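Local coordinates for protein intimin (Escherichia coli, PDB 1F00) that binds a receptor through the C-terminal part of this bacterial adhesin and so probably attaches enteropathogenic bacteria to host cells, at residues S147-A150 and S151-Q154; T257-L260 and V261-N264. All coordinates share one frame; numbering follows the deposited sequence.

Interaction 1 (S147-A150 and S151-Q154)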
ATOM      1  N   SER A 147      -4.833 -10.081  -0.086  1.00 14.81           N
ATOM      2  CA  SER A 147      -4.555  -9.847  -1.497  1.00 14.32           C
ATOM      3  C   SER A 147      -4.774  -8.371  -1.797  1.00 14.66           C
ATOM      4  O   SER A 147      -5.442  -7.669  -1.033  1.00 15.09           O
ATOM      5  CB  SER A 147      -5.467 -10.712  -2.384  1.00 16.22           C
ATOM      6  OG  SER A 147      -6.839 -10.396  -2.199  1.00 15.91           O
ATOM      7  N   VAL A 148      -4.196  -7.893  -2.894  1.00 15.16           N
ATOM      8  CA  VAL A 148      -4.350  -6.494  -3.266  1.00 14.15           C
ATOM      9  C   VAL A 148      -4.549  -6.333  -4.767  1.00 16.96           C
ATOM     10  O   VAL A 148      -3.899  -7.011  -5.564  1.00 18.57           O
ATOM     11  CB  VAL A 148      -3.120  -5.662  -2.839  1.00 15.27           C
ATOM     12  CG1 VAL A 148      -1.877  -6.117  -3.607  1.00 16.38           C
ATOM     13  CG2 VAL A 148      -3.389  -4.179  -3.080  1.00 13.40           C
ATOM     14  N   ASP A 149      -5.465  -5.447  -5.147  1.00 17.73           N
ATOM     15  CA  ASP A 149      -5.723  -5.175  -6.558  1.00 18.01           C
ATOM     16  C   ASP A 149      -4.493  -4.435  -7.074  1.00 18.20           C
ATOM     17  O   ASP A 149      -4.188  -3.327  -6.623  1.00 17.08           O
ATOM     18  CB  ASP A 149      -6.979  -4.312  -6.708  1.00 18.26           C
ATOM     19  CG  ASP A 149      -7.320  -4.020  -8.160  1.00 22.69           C
ATOM     20  OD1 ASP A 149      -6.561  -3.276  -8.812  1.00 20.50           O
ATOM     21  OD2 ASP A 149      -8.347  -4.538  -8.648  1.00 25.87           O
ATOM     22  N   ALA A 150      -3.789  -5.057  -8.017  1.00 19.40           N
ATOM     23  CA  ALA A 150      -2.558  -4.502  -8.576  1.00 20.07           C
ATOM     24  C   ALA A 150      -2.632  -3.050  -9.048  1.00 20.95           C
ATOM     25  O   ALA A 150      -1.631  -2.332  -9.015  1.00 22.12           O
ATOM     26  CB  ALA A 150      -2.065  -5.393  -9.714  1.00 21.06           C
ATOM     27  N   SER A 151      -3.811  -2.614  -9.476  1.00 21.04           N
ATOM     28  CA  SER A 151      -3.980  -1.250  -9.960  1.00 22.53           C
ATOM     29  C   SER A 151      -4.552  -0.247  -8.957  1.00 22.07           C
ATOM     30  O   SER A 151      -4.063   0.878  -8.858  1.00 23.20           O
ATOM     31  CB  SER A 151      -4.859  -1.257 -11.220  1.00 26.96           C
ATOM     32  OG  SER A 151      -5.125   0.063 -11.663  1.00 30.36           O
ATOM     33  N   SER A 152      -5.576  -0.654  -8.207  1.00 21.89           N
ATOM     34  CA  SER A 152      -6.238   0.247  -7.259  1.00 19.45           C
ATOM     35  C   SER A 152      -5.628   0.398  -5.871  1.00 18.77           C
ATOM     36  O   SER A 152      -5.809   1.428  -5.224  1.00 17.67           O
ATOM     37  CB  SER A 152      -7.693  -0.175  -7.076  1.00 19.19           C
ATOM     38  OG  SER A 152      -7.759  -1.358  -6.298  1.00 16.82           O
ATOM     39  N   GLY A 153      -4.931  -0.625  -5.398  1.00 17.45           N
ATOM     40  CA  GLY A 153      -4.360  -0.543  -4.068  1.00 17.10           C
ATOM     41  C   GLY A 153      -5.371  -0.997  -3.033  1.00 16.84           C
ATOM     42  O   GLY A 153      -5.158  -0.848  -1.828  1.00 17.22           O
ATOM     43  N   GLN A 154      -6.491  -1.545  -3.493  1.00 15.10           N
ATOM     44  CA  GLN A 154      -7.497  -2.026  -2.562  1.00 15.52           C
ATOM     45  C   GLN A 154      -7.084  -3.403  -2.058  1.00 14.88           C
ATOM     46  O   GLN A 154      -6.803  -4.313  -2.843  1.00 15.32           O
ATOM     47  CB  GLN A 154      -8.870  -2.100  -3.231  1.00 16.43           C
ATOM     48  CG  GLN A 154      -9.978  -2.558  -2.299  1.00 15.56           C
ATOM     49  CD  GLN A 154     -11.352  -2.299  -2.880  1.00 19.59           C
ATOM     50  OE1 GLN A 154     -11.857  -1.167  -2.845  1.00 19.53           O
ATOM     51  NE2 GLN A 154     -11.959  -3.338  -3.439  1.00 14.45           N
TER
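Asp-149 and Gln-154 close a tight reversal in which the chain leaves strand 146-148, turns through Ala-150 to Gly-153 and comes back with its short segments 148° apart in direction. Asp-149 N donates to Gln-154 O at 2.9 Å, and the residue before it in the loop, Gly-153, donates its N to Asp-149 O at 3.1 Å. Ala-150, Ser-151 and Ser-152 follow right-handed helical angles, whereas Gly-153 has a positive phi of 87°; a beta carbon there would be pressed against the carbonyl oxygen of Ser-152, which glycine avoids.

The Asp-149 carboxylate folds back over the turn. With CG anti to its own N (chi1 -179°), OD1 accepts from Ser-151 N on the anti side at 2.9 Å and from Ser-152 N, also at 2.9 Å, the two donors lying on opposite faces of the carboxylate plane. Two bonds on one oxygen hold the group in place and occupy N-H groups inside the bend. Ser-152 OG packs 3.1 Å from Asp-149 CB and accepts from Gln-154 N at 3.1 Å, a short side chain suited to an ST turn. At the strand end, Val-148 CG2 lies 3.7 Å from Gly-153 C. Asp-149 thus forms an Asx turn at the start of a hairpin whose loop runs through the four residues Ala-150 to Gly-153, joining neighbouring strands of the bacterial Ig-like domain.

Interaction 2 (T257-L260 and V261-N264)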
ATOM      1  N   THR A 257     -28.849 -12.767  19.100  1.00 14.80           N
ATOM      2  CA  THR A 257     -28.176 -12.635  17.818  1.00 14.62           C
ATOM      3  C   THR A 257     -27.773 -11.185  17.584  1.00 15.23           C
ATOM      4  O   THR A 257     -28.259 -10.262  18.254  1.00 16.73           O
ATOM      5  CB  THR A 257     -29.097 -13.025  16.640  1.00 15.37           C
ATOM      6  OG1 THR A 257     -30.175 -12.084  16.562  1.00 15.42           O
ATOM      7  CG2 THR A 257     -29.662 -14.441  16.816  1.00 11.35           C
ATOM      8  N   TYR A 258     -26.860 -10.998  16.640  1.00 13.37           N
ATOM      9  CA  TYR A 258     -26.426  -9.673  16.244  1.00 14.64           C
ATOM     10  C   TYR A 258     -26.320  -9.796  14.731  1.00 15.97           C
ATOM     11  O   TYR A 258     -25.921 -10.842  14.211  1.00 15.99           O
ATOM     12  CB  TYR A 258     -25.069  -9.302  16.843  1.00 17.46           C
ATOM     13  CG  TYR A 258     -24.670  -7.879  16.517  1.00 19.37           C
ATOM     14  CD1 TYR A 258     -25.149  -6.801  17.271  1.00 17.82           C
ATOM     15  CD2 TYR A 258     -23.834  -7.605  15.434  1.00 20.35           C
ATOM     16  CE1 TYR A 258     -24.802  -5.483  16.952  1.00 18.38           C
ATOM     17  CE2 TYR A 258     -23.483  -6.295  15.105  1.00 20.83           C
ATOM     18  CZ  TYR A 258     -23.966  -5.240  15.867  1.00 22.20           C
ATOM     19  OH  TYR A 258     -23.605  -3.952  15.535  1.00 21.56           O
ATOM     20  N   ASP A 259     -26.688  -8.734  14.029  1.00 14.20           N
ATOM     21  CA  ASP A 259     -26.686  -8.742  12.578  1.00 13.72           C
ATOM     22  C   ASP A 259     -25.537  -7.890  12.049  1.00 14.58           C
ATOM     23  O   ASP A 259     -25.515  -6.675  12.254  1.00 14.20           O
ATOM     24  CB  ASP A 259     -28.041  -8.202  12.101  1.00 14.96           C
ATOM     25  CG  ASP A 259     -28.322  -8.504  10.650  1.00 15.55           C
ATOM     26  OD1 ASP A 259     -29.485  -8.856  10.342  1.00 17.07           O
ATOM     27  OD2 ASP A 259     -27.399  -8.378   9.818  1.00 14.11           O
ATOM     28  N   LEU A 260     -24.586  -8.532  11.369  1.00 13.08           N
ATOM     29  CA  LEU A 260     -23.433  -7.828  10.828  1.00 14.71           C
ATOM     30  C   LEU A 260     -23.780  -6.867   9.694  1.00 15.72           C
ATOM     31  O   LEU A 260     -22.906  -6.154   9.193  1.00 14.33           O
ATOM     32  CB  LEU A 260     -22.358  -8.825  10.376  1.00 15.60           C
ATOM     33  CG  LEU A 260     -21.618  -9.521  11.531  1.00 15.44           C
ATOM     34  CD1 LEU A 260     -20.647 -10.552  10.980  1.00 17.20           C
ATOM     35  CD2 LEU A 260     -20.875  -8.484  12.368  1.00 16.23           C
ATOM     36  N   VAL A 261     -25.047  -6.855   9.285  1.00 15.67           N
ATOM     37  CA  VAL A 261     -25.490  -5.922   8.252  1.00 15.26           C
ATOM     38  C   VAL A 261     -26.383  -4.858   8.887  1.00 16.93           C
ATOM     39  O   VAL A 261     -26.133  -3.661   8.751  1.00 16.57           O
ATOM     40  CB  VAL A 261     -26.293  -6.609   7.119  1.00 17.72           C
ATOM     41  CG1 VAL A 261     -26.964  -5.543   6.245  1.00 19.09           C
ATOM     42  CG2 VAL A 261     -25.361  -7.451   6.247  1.00 17.25           C
ATOM     43  N   LYS A 262     -27.404  -5.305   9.612  1.00 16.97           N
ATOM     44  CA  LYS A 262     -28.368  -4.406  10.239  1.00 18.44           C
ATOM     45  C   LYS A 262     -28.138  -4.076  11.716  1.00 19.63           C
ATOM     46  O   LYS A 262     -28.930  -3.335  12.303  1.00 19.04           O
ATOM     47  CB  LYS A 262     -29.775  -5.002  10.087  1.00 21.39           C
ATOM     48  CG  LYS A 262     -30.057  -5.550   8.694  1.00 19.93           C
ATOM     49  CD  LYS A 262     -31.515  -5.923   8.487  1.00 27.13           C
ATOM     50  CE  LYS A 262     -31.920  -7.157   9.277  1.00 29.68           C
ATOM     51  NZ  LYS A 262     -33.268  -7.632   8.839  1.00 33.50           N
ATOM     52  N   GLN A 263     -27.056  -4.588  12.305  1.00 17.09           N
ATOM     53  CA  GLN A 263     -26.783  -4.384  13.732  1.00 18.37           C
ATOM     54  C   GLN A 263     -27.947  -5.148  14.381  1.00 19.33           C
ATOM     55  O   GLN A 263     -27.879  -6.370  14.538  1.00 19.38           O
ATOM     56  CB  GLN A 263     -26.803  -2.886  14.080  1.00 18.66           C
ATOM     57  CG  GLN A 263     -25.750  -2.065  13.322  1.00 18.93           C
ATOM     58  CD  GLN A 263     -25.797  -0.575  13.638  1.00 18.88           C
ATOM     59  OE1 GLN A 263     -25.467  -0.153  14.742  1.00 19.90           O
ATOM     60  NE2 GLN A 263     -26.212   0.224  12.664  1.00 19.89           N
ATOM     61  N   ASN A 264     -29.004  -4.437  14.762  1.00 17.26           N
ATOM     62  CA  ASN A 264     -30.216  -5.074  15.284  1.00 17.95           C
ATOM     63  C   ASN A 264     -30.028  -6.209  16.306  1.00 16.12           C
ATOM     64  O   ASN A 264     -30.389  -7.355  16.035  1.00 16.00           O
ATOM     65  CB  ASN A 264     -31.003  -5.610  14.076  1.00 15.28           C
ATOM     66  CG  ASN A 264     -32.453  -5.942  14.394  1.00 19.05           C
ATOM     67  OD1 ASN A 264     -33.016  -6.876  13.819  1.00 18.60           O
ATOM     68  ND2 ASN A 264     -33.071  -5.169  15.279  1.00 15.13           N
TER
HETATM   69  O   HOH W   1     -29.916  -9.846  14.926  1.00 16.54           O
HETATM   70  O   HOH W   2     -24.381  -1.677  16.596  1.00 23.32           O
HETATM   71  O   HOH W   3     -31.348  -9.184  12.557  1.00 16.27           O
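Asp-259 and Gln-263 face each other as an antiparallel hydrogen-bonded pair across a three-residue loop. Asp-259 N donates to Gln-263 O at 2.7 Å, while the return bond from Gln-263 N to Asp-259 O, though 2.6 Å long, is bent and weak. Gln-263 and Asn-264 both have positive phi, so the second strand starts with an irregular backbone.

Side-chain to backbone bonds centre on the carboxylate of Asp-259. Its OD2 accepts from Val-261 N at 2.9 Å, on the anti side, and from Lys-262 N at 3.1 Å, the latter donor standing 75° out of the carboxylate plane. The first bond makes an Asx turn, a job that suits the short, acidic Asp. Outside the loop, Ile-239 N also bonds to OD2 and Thr-238 OG1 to OD1, so this buried carboxylate ties the turn to the chain just before strand 240-242. That strand, 254-259 and 263-270 form a small antiparallel sheet in the C-type lectin-like domain, and the loop is the hairpin bend between its last two strands.

Charge enters more loosely. Lys-262, bent at chi3, lays its CE 3.2 Å from Asp-259 OD1, but its NZ remains 4.3 Å from that oxygen, beyond a salt bridge.

Aromatic packing comes from Tyr-258, whose CG is swung anti to its N (chi1 -176°) so that the ring runs beside Gln-263. Gln-263 CA makes a CH-pi contact 4.1 Å from the ring centroid, and Gln-263 O lies over the ring centre. Leu-217 and Phe-221 of helix 214-224 also touch the ring.

Waters join what the side chains do not reach: one links Tyr-258 OH to Gln-263 OE1, another Thr-257 OG1 to Asn-264 O, and a third Asp-259 OD1 to Asn-264 OD1.

Overall arrangement
Interactions 1 and 2 lie in series along the chain and in different domains, the first in the second Ig-like unit and the second in the terminal lectin-like one. Their centres are 29 Å apart and their nearest atoms about 17 Å, so they do not touch. The centre of interaction 1 is about 8 Å from the centre of the elongated chain, that of interaction 2 about 31 Å, toward the end that probably engages the receptor. Both use an aspartate at or just after the end of a strand to hold a hairpin bend, but the first lies at the surface, whereas in the partly buried second the aspartate carboxylate itself is also held from outside the hairpin, by Thr-238 and Ile-239.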